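PDB 1WY2: Xaa-Pro dipeptidase from Pyrococcus horikoshii, which probably hydrolyses Xaa-Pro dipeptides that carry a nonpolar amino-terminal residue, releasing free proline, as a homodimeric metallopeptidase of the M24B family. Local coordinates for residues K76-A84 and F101-A109. Sequence-based numbering, arbitrary orientation.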
loop_
_atom_site.group_PDB
_atom_site.type_symbol
_atom_site.label_atom_id
_atom_site.label_comp_id
_atom_site.label_asym_id
_atom_site.label_seq_id
_atom_site.Cartn_x
_atom_site.Cartn_y
_atom_site.Cartn_z
ATOM N N LYS A 76 -20.483 9.086 -13.064
ATOM C CA LYS A 76 -20.416 10.144 -12.065
ATOM C C LYS A 76 -20.697 9.589 -10.676
ATOM O O LYS A 76 -20.093 10.012 -9.692
ATOM C CB LYS A 76 -21.424 11.245 -12.397
ATOM C CG LYS A 76 -21.226 11.871 -13.768
ATOM C CD LYS A 76 -22.266 12.950 -14.037
ATOM C CE LYS A 76 -22.076 13.578 -15.407
ATOM N NZ LYS A 76 -23.126 14.593 -15.702
ATOM N N LYS A 77 -21.617 8.632 -10.603
ATOM C CA LYS A 77 -21.980 8.015 -9.334
ATOM C C LYS A 77 -22.000 6.497 -9.482
ATOM O O LYS A 77 -22.339 5.972 -10.543
ATOM C CB LYS A 77 -23.351 8.526 -8.882
ATOM C CG LYS A 77 -23.751 8.103 -7.477
ATOM C CD LYS A 77 -25.065 8.756 -7.052
ATOM C CE LYS A 77 -24.939 10.272 -6.968
ATOM N NZ LYS A 77 -23.917 10.693 -5.963
ATOM N N MET A 78 -21.627 5.795 -8.416
ATOM C CA MET A 78 -21.592 4.337 -8.431
ATOM C C MET A 78 -22.894 3.702 -8.898
ATOM O O MET A 78 -22.881 2.617 -9.480
ATOM C CB MET A 78 -21.231 3.803 -7.044
ATOM C CG MET A 78 -19.745 3.859 -6.728
ATOM S SD MET A 78 -18.779 2.849 -7.874
ATOM C CE MET A 78 -19.025 1.221 -7.182
ATOM N N ASP A 79 -24.016 4.367 -8.642
ATOM C CA ASP A 79 -25.310 3.834 -9.055
ATOM C C ASP A 79 -25.317 3.569 -10.555
ATOM O O ASP A 79 -25.990 2.654 -11.031
ATOM C CB ASP A 79 -26.432 4.808 -8.691
ATOM C CG ASP A 79 -26.551 5.026 -7.194
ATOM O OD1 ASP A 79 -26.696 4.028 -6.455
ATOM O OD2 ASP A 79 -26.501 6.194 -6.758
ATOM N N GLU A 80 -24.562 4.376 -11.294
ATOM C CA GLU A 80 -24.465 4.231 -12.741
ATOM C C GLU A 80 -23.729 2.934 -13.063
ATOM O O GLU A 80 -24.058 2.240 -14.028
ATOM C CB GLU A 80 -23.705 5.415 -13.339
ATOM C CG GLU A 80 -24.361 6.763 -13.092
ATOM C CD GLU A 80 -23.510 7.918 -13.584
ATOM O OE1 GLU A 80 -23.166 7.940 -14.786
ATOM O OE2 GLU A 80 -23.184 8.804 -12.767
ATOM N N PHE A 81 -22.731 2.617 -12.246
ATOM C CA PHE A 81 -21.946 1.403 -12.425
ATOM C C PHE A 81 -22.810 0.177 -12.153
ATOM O O PHE A 81 -22.876 -0.745 -12.967
ATOM C CB PHE A 81 -20.741 1.401 -11.476
ATOM C CG PHE A 81 -19.954 0.120 -11.503
ATOM C CD1 PHE A 81 -19.252 -0.257 -12.645
ATOM C CD2 PHE A 81 -19.942 -0.728 -10.401
ATOM C CE1 PHE A 81 -18.552 -1.462 -12.689
ATOM C CE2 PHE A 81 -19.245 -1.936 -10.435
ATOM C CZ PHE A 81 -18.550 -2.303 -11.581
ATOM N N TYR A 82 -23.479 0.174 -11.003
ATOM C CA TYR A 82 -24.333 -0.944 -10.623
ATOM C C TYR A 82 -25.444 -1.194 -11.632
ATOM O O TYR A 82 -25.873 -2.332 -11.822
ATOM C CB TYR A 82 -24.931 -0.700 -9.236
ATOM C CG TYR A 82 -23.893 -0.651 -8.139
ATOM C CD1 TYR A 82 -23.041 -1.731 -7.916
ATOM C CD2 TYR A 82 -23.749 0.479 -7.335
ATOM C CE1 TYR A 82 -22.068 -1.690 -6.921
ATOM C CE2 TYR A 82 -22.777 0.531 -6.333
ATOM C CZ TYR A 82 -21.942 -0.557 -6.134
ATOM O OH TYR A 82 -20.975 -0.516 -5.154
ATOM N N LYS A 83 -25.911 -0.131 -12.280
ATOM C CA LYS A 83 -26.971 -0.267 -13.268
ATOM C C LYS A 83 -26.469 -1.093 -14.449
ATOM O O LYS A 83 -27.215 -1.874 -15.038
ATOM C CB LYS A 83 -27.431 1.110 -13.753
ATOM C CG LYS A 83 -28.605 1.053 -14.718
ATOM C CD LYS A 83 -29.154 2.437 -15.015
ATOM C CE LYS A 83 -30.385 2.357 -15.905
ATOM N NZ LYS A 83 -30.983 3.698 -16.144
ATOM N N ALA A 84 -25.195 -0.918 -14.785
ATOM C CA ALA A 84 -24.583 -1.646 -15.888
ATOM C C ALA A 84 -24.498 -3.136 -15.566
ATOM O O ALA A 84 -24.498 -3.979 -16.463
ATOM C CB ALA A 84 -23.193 -1.090 -16.166
ATOM N N PHE A 101 -18.182 -4.022 -0.680
ATOM C CA PHE A 101 -18.474 -3.862 -2.098
ATOM C C PHE A 101 -19.383 -4.983 -2.593
ATOM O O PHE A 101 -20.304 -4.745 -3.374
ATOM C CB PHE A 101 -17.172 -3.855 -2.900
ATOM C CG PHE A 101 -17.351 -3.465 -4.335
ATOM C CD1 PHE A 101 -17.695 -2.160 -4.676
ATOM C CD2 PHE A 101 -17.195 -4.403 -5.349
ATOM C CE1 PHE A 101 -17.880 -1.796 -6.008
ATOM C CE2 PHE A 101 -17.378 -4.047 -6.684
ATOM C CZ PHE A 101 -17.721 -2.742 -7.012
ATOM N N ILE A 102 -19.121 -6.205 -2.136
ATOM C CA ILE A 102 -19.926 -7.353 -2.531
ATOM C C ILE A 102 -21.368 -7.205 -2.056
ATOM O O ILE A 102 -22.303 -7.592 -2.758
ATOM C CB ILE A 102 -19.343 -8.662 -1.969
ATOM C CG1 ILE A 102 -17.988 -8.943 -2.628
ATOM C CG2 ILE A 102 -20.313 -9.810 -2.207
ATOM C CD1 ILE A 102 -17.278 -10.158 -2.090
ATOM N N GLU A 103 -21.550 -6.650 -0.863
ATOM C CA GLU A 103 -22.896 -6.454 -0.338
ATOM C C GLU A 103 -23.647 -5.457 -1.214
ATOM O O GLU A 103 -24.852 -5.591 -1.425
ATOM C CB GLU A 103 -22.842 -5.961 1.110
ATOM C CG GLU A 103 -22.388 -7.025 2.098
ATOM C CD GLU A 103 -23.241 -8.281 2.034
ATOM O OE1 GLU A 103 -24.474 -8.180 2.222
ATOM O OE2 GLU A 103 -22.684 -9.371 1.795
ATOM N N GLU A 104 -22.930 -4.461 -1.722
ATOM C CA GLU A 104 -23.525 -3.461 -2.603
ATOM C C GLU A 104 -24.009 -4.142 -3.880
ATOM O O GLU A 104 -25.134 -3.925 -4.325
ATOM C CB GLU A 104 -22.495 -2.386 -2.965
ATOM C CG GLU A 104 -22.237 -1.358 -1.878
ATOM C CD GLU A 104 -23.397 -0.396 -1.700
ATOM O OE1 GLU A 104 -24.502 -0.852 -1.333
ATOM O OE2 GLU A 104 -23.203 0.815 -1.934
ATOM N N LEU A 105 -23.147 -4.968 -4.465
ATOM C CA LEU A 105 -23.479 -5.682 -5.693
ATOM C C LEU A 105 -24.725 -6.546 -5.510
ATOM O O LEU A 105 -25.552 -6.656 -6.413
ATOM C CB LEU A 105 -22.296 -6.556 -6.124
ATOM C CG LEU A 105 -21.009 -5.822 -6.515
ATOM C CD1 LEU A 105 -19.871 -6.822 -6.673
ATOM C CD2 LEU A 105 -21.225 -5.052 -7.806
ATOM N N LYS A 106 -24.854 -7.155 -4.336
ATOM C CA LYS A 106 -25.999 -8.007 -4.038
ATOM C C LYS A 106 -27.308 -7.229 -4.020
ATOM O O LYS A 106 -28.336 -7.708 -4.508
ATOM C CB LYS A 106 -25.823 -8.687 -2.678
ATOM C CG LYS A 106 -24.753 -9.762 -2.625
ATOM C CD LYS A 106 -24.739 -10.428 -1.255
ATOM C CE LYS A 106 -23.708 -11.538 -1.174
ATOM N NZ LYS A 106 -23.712 -12.184 0.170
ATOM N N LYS A 107 -27.268 -6.028 -3.455
ATOM C CA LYS A 107 -28.465 -5.206 -3.342
ATOM C C LYS A 107 -28.762 -4.305 -4.536
ATOM O O LYS A 107 -29.886 -4.296 -5.038
ATOM C CB LYS A 107 -28.389 -4.355 -2.069
ATOM C CG LYS A 107 -27.218 -3.387 -2.029
ATOM C CD LYS A 107 -27.177 -2.606 -0.720
ATOM C CE LYS A 107 -28.422 -1.748 -0.534
ATOM N NZ LYS A 107 -28.385 -0.987 0.749
ATOM N N LYS A 108 -27.762 -3.559 -4.993
ATOM C CA LYS A 108 -27.951 -2.633 -6.107
ATOM C C LYS A 108 -27.899 -3.238 -7.507
ATOM O O LYS A 108 -28.548 -2.732 -8.425
ATOM C CB LYS A 108 -26.944 -1.486 -5.994
ATOM C CG LYS A 108 -27.099 -0.681 -4.712
ATOM C CD LYS A 108 -26.131 0.489 -4.654
ATOM C CE LYS A 108 -26.368 1.328 -3.406
ATOM N NZ LYS A 108 -25.429 2.478 -3.317
ATOM N N ALA A 109 -27.135 -4.310 -7.681
ATOM C CA ALA A 109 -27.031 -4.962 -8.984
ATOM C C ALA A 109 -27.825 -6.263 -8.970
ATOM O O ALA A 109 -27.972 -6.928 -9.996
ATOM C CB ALA A 109 -25.572 -5.238 -9.318
#
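Y82 slots its ring as a knob into the hole formed by F101, E104, L105 and K108 on the neighbouring helix. L105 meets the ring at its edge, in plane, with CD2 3.6 Å from Y82 CE1, whereas K108 CB makes an off-centre CH-pi contact 4.3 Å from the ring centroid. CG of Y82 lies anti to the carbonyl carbon (chi1 -64°), which turns the ring toward helix 101-108 and brings OH to 3.3 Å from E104 CB. In the Creatinase/Prolidase N-terminal domain, the helical segments 78-84 and 101-108 cross at -64°, their axes 9.9 Å apart at closest approach, against a mixed sheet whose L24 touches F81, F101 and L105. Cutting Y82 back to an alanine is likely to open a gap between the helices and leave CB and CD of K108 without their aromatic partner. M78 CE approaches the F101 ring at its edge, 3.4 Å from CE1, while the ring of Y44 meets that of F101 with the two planes nearly parallel. The extended K108 chain carries NZ to E104 OE2 at 3.1 Å, a salt bridge within its own helix, on the syn side but tilted 32° out of the carboxylate plane; across the contact, a longer one joins NZ to D79 OD1 at 3.7 Å.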